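Local coordinates for apicoplast TIC22, putative (Plasmodium falciparum 3D7, PDB 4E6Z), which acts as an essential chaperone required for protein import into the apicoplast, the parasite's plastid, at residues P89-F92 with K97-C100; F80-Y85 with N111-M116. All coordinates share one frame; numbering follows the deposited sequence.

In the fold
Contact 1 and contact 2 lie on the same side of the chain. Contact 1 (89-92 with 97-100) lies at the open end of a beta hairpin on the margin of a three-stranded sheet. It is the more exposed: Val-99 and Cys-100 are buried, but Ile-91 is exposed. Contact 2 (80-85 with 111-116) lays helix 106-119 against strand 78-83. None of its touching residues is fully exposed, and Ile-82 and Met-116 are buried. The helix follows hairpin strand 97-103 in the chain. Backbone hydrogen bonds hold the first contact; apolar side chains alone join the second. They meet where Tyr-90 CE2 packs at 3.4 Å from Thr-83 C, near bound glycerol that bonds to Tyr-90 N and Ile-82 O.

Contact 1 (P89-F92 with K97-C100); sequences PYIF and KQVC
Phe-92 and Val-99 form an antiparallel hydrogen-bonded pair, with their CA atoms 5.2 Å apart. Phe-92 N gives a nearly straight bond to Val-99 O, at 2.9 Å. Val-99 N returns one to Phe-92 O at 2.8 Å. The side chains of this pair share one sheet face. The edge of the Phe-92 ring has Val-99 O near its plane.

Ile-91 reaches Gln-98 and Cys-100, the neighbours of Val-99 in the strand. It spans the two with separate branches. Ile-91 CG2 lies 3.5 Å from Gln-98 CB, and Ile-91 CG1 lies 3.6 Å from Cys-100 SG. With chi1 at -57°, CG1 sits beside the backbone N and CG2 stays on the Gln-98 side. Cys-100 SG also meets Pro-89 CB, at 3.9 Å, and comes within 3.7 Å of Tyr-90 O. Ile-164 and Trp-166 of the adjoining strand 164-169 add to the cover of this cysteine.

Tyr-90 turns from the hairpin. Its OH is hydrogen-bonded to Asn-127 O, and its ring meets Tyr-124 edge-to-face.

The paired strands 92-94 and 97-103 make a tight beta hairpin, whose second strand also bonds to 164-169. The backbone bonds fix the strand register. The thiol is packed mainly among apolar groups, while the partly exposed Gln-98 lends the aliphatic part of its side chain to Ile-91.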
loop_
_atom_site.group_PDB
_atom_site.type_symbol
_atom_site.label_atom_id
_atom_site.label_comp_id
_atom_site.label_asym_id
_atom_site.label_seq_id
_atom_site.Cartn_x
_atom_site.Cartn_y
_atom_site.Cartn_z
ATOM N N PRO A 89 6.679 -15.087 8.559
ATOM C CA PRO A 89 5.241 -14.801 8.551
ATOM C C PRO A 89 4.410 -15.967 9.064
ATOM O O PRO A 89 4.811 -17.121 8.940
ATOM C CB PRO A 89 4.932 -14.583 7.062
ATOM C CG PRO A 89 6.262 -14.386 6.402
ATOM C CD PRO A 89 7.228 -15.183 7.197
ATOM N N TYR A 90 3.253 -15.658 9.631
ATOM C CA TYR A 90 2.294 -16.677 10.018
ATOM C C TYR A 90 1.391 -17.043 8.849
ATOM O O TYR A 90 0.786 -16.177 8.225
ATOM C CB TYR A 90 1.473 -16.202 11.212
ATOM C CG TYR A 90 2.295 -16.152 12.475
ATOM C CD1 TYR A 90 2.438 -17.281 13.276
ATOM C CD2 TYR A 90 2.957 -14.992 12.851
ATOM C CE1 TYR A 90 3.213 -17.250 14.428
ATOM C CE2 TYR A 90 3.725 -14.949 14.004
ATOM C CZ TYR A 90 3.854 -16.078 14.786
ATOM O OH TYR A 90 4.617 -16.030 15.929
ATOM N N ILE A 91 1.320 -18.332 8.541
ATOM C CA ILE A 91 0.504 -18.804 7.433
ATOM C C ILE A 91 -0.872 -19.217 7.928
ATOM O O ILE A 91 -0.997 -19.854 8.971
ATOM C CB ILE A 91 1.146 -20.012 6.737
ATOM C CG1 ILE A 91 2.552 -19.660 6.245
ATOM C CG2 ILE A 91 0.273 -20.475 5.586
ATOM C CD1 ILE A 91 3.319 -20.849 5.709
ATOM N N PHE A 92 -1.902 -18.850 7.176
ATOM C CA PHE A 92 -3.265 -19.244 7.510
ATOM C C PHE A 92 -3.883 -20.034 6.374
ATOM O O PHE A 92 -3.610 -19.774 5.204
ATOM C CB PHE A 92 -4.116 -18.018 7.850
ATOM C CG PHE A 92 -3.662 -17.305 9.084
ATOM C CD1 PHE A 92 -4.109 -17.703 10.333
ATOM C CD2 PHE A 92 -2.766 -16.254 9.001
ATOM C CE1 PHE A 92 -3.681 -17.059 11.474
ATOM C CE2 PHE A 92 -2.339 -15.607 10.137
ATOM C CZ PHE A 92 -2.792 -16.014 11.378
ATOM N N LYS A 97 -5.804 -23.046 0.391
ATOM C CA LYS A 97 -4.439 -22.655 0.078
ATOM C C LYS A 97 -3.756 -22.100 1.322
ATOM O O LYS A 97 -4.410 -21.805 2.323
ATOM C CB LYS A 97 -4.434 -21.600 -1.030
ATOM C CG LYS A 97 -5.811 -21.300 -1.610
ATOM C CD LYS A 97 -5.788 -20.032 -2.454
ATOM C CE LYS A 97 -7.168 -19.695 -2.998
ATOM N NZ LYS A 97 -7.658 -20.726 -3.953
ATOM N N GLN A 98 -2.436 -21.963 1.256
ATOM C CA GLN A 98 -1.680 -21.348 2.337
ATOM C C GLN A 98 -1.571 -19.852 2.076
ATOM O O GLN A 98 -0.959 -19.434 1.097
ATOM C CB GLN A 98 -0.287 -21.968 2.432
ATOM C CG GLN A 98 -0.285 -23.457 2.734
ATOM C CD GLN A 98 1.110 -24.047 2.709
ATOM O OE1 GLN A 98 1.806 -24.069 3.724
ATOM N NE2 GLN A 98 1.529 -24.525 1.543
ATOM N N VAL A 99 -2.166 -19.049 2.952
ATOM C CA VAL A 99 -2.217 -17.609 2.738
ATOM C C VAL A 99 -1.427 -16.805 3.765
ATOM O O VAL A 99 -1.532 -17.036 4.968
ATOM C CB VAL A 99 -3.669 -17.097 2.734
ATOM C CG1 VAL A 99 -3.694 -15.581 2.666
ATOM C CG2 VAL A 99 -4.430 -17.697 1.568
ATOM N N CYS A 100 -0.637 -15.855 3.274
ATOM C CA CYS A 100 0.004 -14.871 4.134
ATOM C C CYS A 100 -0.512 -13.469 3.803
ATOM O O CYS A 100 -0.828 -13.172 2.654
ATOM C CB CYS A 100 1.532 -14.945 4.025
ATOM S SG CYS A 100 2.256 -16.410 4.836
#

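Contact 2 (F80-Y85 with N111-M116)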
loop_
_atom_site.group_PDB
_atom_site.type_symbol
_atom_site.label_atom_id
_atom_site.label_comp_id
_atom_site.label_asym_id
_atom_site.label_seq_id
_atom_site.Cartn_x
_atom_site.Cartn_y
_atom_site.Cartn_z
ATOM N N PHE A 80 3.693 -4.217 5.249
ATOM C CA PHE A 80 3.836 -4.735 6.602
ATOM C C PHE A 80 3.278 -6.138 6.777
ATOM O O PHE A 80 2.216 -6.469 6.258
ATOM C CB PHE A 80 3.201 -3.774 7.608
ATOM C CG PHE A 80 3.774 -2.392 7.555
ATOM C CD1 PHE A 80 4.840 -2.034 8.364
ATOM C CD2 PHE A 80 3.265 -1.454 6.669
ATOM C CE1 PHE A 80 5.379 -0.758 8.302
ATOM C CE2 PHE A 80 3.798 -0.183 6.601
ATOM C CZ PHE A 80 4.854 0.168 7.420
ATOM N N LEU A 81 4.023 -6.961 7.509
ATOM C CA LEU A 81 3.593 -8.315 7.823
ATOM C C LEU A 81 3.698 -8.563 9.317
ATOM O O LEU A 81 4.419 -7.865 10.028
ATOM C CB LEU A 81 4.440 -9.344 7.074
ATOM C CG LEU A 81 4.394 -9.401 5.547
ATOM C CD1 LEU A 81 5.372 -8.409 4.963
ATOM C CD2 LEU A 81 4.733 -10.797 5.065
ATOM N N ILE A 82 2.968 -9.558 9.797
ATOM C CA ILE A 82 3.098 -9.981 11.181
ATOM C C ILE A 82 3.966 -11.237 11.183
ATOM O O ILE A 82 3.736 -12.161 10.406
ATOM C CB ILE A 82 1.727 -10.240 11.842
ATOM C CG1 ILE A 82 0.963 -8.925 12.027
ATOM C CG2 ILE A 82 1.905 -10.908 13.197
ATOM C CD1 ILE A 82 0.572 -8.245 10.743
ATOM N N THR A 83 4.986 -11.255 12.029
ATOM C CA THR A 83 5.933 -12.361 12.022
ATOM C C THR A 83 6.291 -12.785 13.432
ATOM O O THR A 83 5.977 -12.085 14.396
ATOM C CB THR A 83 7.245 -11.967 11.309
ATOM O OG1 THR A 83 7.955 -11.007 12.104
ATOM C CG2 THR A 83 6.962 -11.376 9.932
ATOM N N ASN A 84 6.959 -13.932 13.544
ATOM C CA ASN A 84 7.630 -14.298 14.781
ATOM C C ASN A 84 8.931 -13.507 14.868
ATOM O O ASN A 84 9.209 -12.670 14.008
ATOM C CB ASN A 84 7.893 -15.810 14.853
ATOM C CG ASN A 84 8.782 -16.313 13.724
ATOM O OD1 ASN A 84 9.521 -15.549 13.106
ATOM N ND2 ASN A 84 8.714 -17.611 13.457
ATOM N N TYR A 85 9.730 -13.775 15.893
ATOM C CA TYR A 85 10.944 -13.000 16.128
ATOM C C TYR A 85 12.058 -13.296 15.121
ATOM O O TYR A 85 13.009 -12.524 14.994
ATOM C CB TYR A 85 11.431 -13.190 17.565
ATOM C CG TYR A 85 10.695 -12.331 18.568
ATOM C CD1 TYR A 85 9.329 -12.108 18.450
ATOM C CD2 TYR A 85 11.364 -11.747 19.634
ATOM C CE1 TYR A 85 8.652 -11.321 19.362
ATOM C CE2 TYR A 85 10.695 -10.963 20.553
ATOM C CZ TYR A 85 9.340 -10.752 20.412
ATOM O OH TYR A 85 8.668 -9.970 21.324
ATOM N N ASN A 111 -3.680 -4.209 13.925
ATOM C CA ASN A 111 -5.002 -4.702 14.271
ATOM C C ASN A 111 -5.076 -6.222 14.216
ATOM O O ASN A 111 -5.706 -6.843 15.062
ATOM C CB ASN A 111 -6.068 -4.099 13.354
ATOM C CG ASN A 111 -7.425 -4.753 13.539
ATOM O OD1 ASN A 111 -8.045 -4.639 14.596
ATOM N ND2 ASN A 111 -7.884 -5.461 12.513
HETATM N N MSE A 112 -4.450 -6.818 13.206
HETATM C CA MSE A 112 -4.467 -8.269 13.078
HETATM C C MSE A 112 -3.622 -8.916 14.168
HETATM O O MSE A 112 -4.024 -9.916 14.760
HETATM C CB MSE A 112 -3.987 -8.715 11.702
HETATM C CG MSE A 112 -4.208 -10.197 11.455
HETATM SE SE MSE A 112 -3.358 -10.893 9.846
HETATM C CE MSE A 112 -1.516 -10.531 10.303
ATOM N N LEU A 113 -2.455 -8.333 14.427
ATOM C CA LEU A 113 -1.611 -8.767 15.530
ATOM C C LEU A 113 -2.401 -8.726 16.837
ATOM O O LEU A 113 -2.362 -9.663 17.632
ATOM C CB LEU A 113 -0.364 -7.886 15.630
ATOM C CG LEU A 113 0.597 -8.145 16.797
ATOM C CD1 LEU A 113 2.041 -7.829 16.397
ATOM C CD2 LEU A 113 0.196 -7.349 18.027
ATOM N N ASN A 114 -3.117 -7.630 17.056
ATOM C CA ASN A 114 -3.938 -7.490 18.254
ATOM C C ASN A 114 -5.018 -8.567 18.349
ATOM O O ASN A 114 -5.313 -9.057 19.438
ATOM C CB ASN A 114 -4.558 -6.092 18.321
ATOM C CG ASN A 114 -3.533 -5.013 18.615
ATOM O OD1 ASN A 114 -2.461 -5.288 19.151
ATOM N ND2 ASN A 114 -3.862 -3.774 18.274
ATOM N N ASP A 115 -5.600 -8.934 17.210
ATOM C CA ASP A 115 -6.611 -9.988 17.171
ATOM C C ASP A 115 -6.006 -11.351 17.500
ATOM O O ASP A 115 -6.646 -12.195 18.123
ATOM C CB ASP A 115 -7.279 -10.042 15.796
ATOM C CG ASP A 115 -8.346 -8.971 15.617
ATOM O OD1 ASP A 115 -8.707 -8.309 16.615
ATOM O OD2 ASP A 115 -8.821 -8.797 14.474
HETATM N N MSE A 116 -4.771 -11.563 17.062
HETATM C CA MSE A 116 -4.081 -12.814 17.339
HETATM C C MSE A 116 -3.799 -12.953 18.829
HETATM O O MSE A 116 -4.092 -13.983 19.423
HETATM C CB MSE A 116 -2.799 -12.900 16.522
HETATM C CG MSE A 116 -3.072 -13.019 15.036
HETATM SE SE MSE A 116 -1.507 -12.701 13.926
HETATM C CE MSE A 116 -2.288 -13.070 12.195
#
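Ile-82 carries the whole strand side of this contact, packing against Met-112, Leu-113 and Met-116 of the helix. Strand 80-83 and helix 111-116 run nearly parallel, 18° apart, with their axes 9.1 Å from each other. Both methionines are present as selenomethionine.

The closely packed, buried side lies around Ile-82 and Met-116. CG2 faces the selenium of Met-116, Ile-82 CG2 to Met-116 SE being 3.9 Å. The distance is an ordinary van der Waals one. Phe-103 of strand 97-103 and Ala-109 of the same helix also touch Ile-82, which is buried.

The looser side is made by Leu-113 and Met-112, both partly exposed. Leu-113 touches by the start of its side chain, with Ile-82 CG1 to Leu-113 CB at 4.0 Å. Only its CB comes near Ile-82, and the side chain also touches Ile-128. The Met-112 chain runs extended from the helix and then bends at its end (chi3 62°), which carries the methyl CE over the isoleucine. The modelled approach of that methyl is too close to be trusted in detail. A bound glycerol, probably from the crystallisation liquor, sits near the Met-112 side chain, which also touches Tyr-101 and Phe-103.

The contact is a helix packed on a sheet strand. It is a purely apolar meeting of one isoleucine with three helix side chains, and it buries only 170 Å² in all. Hold and specificity therefore come from shape and burial.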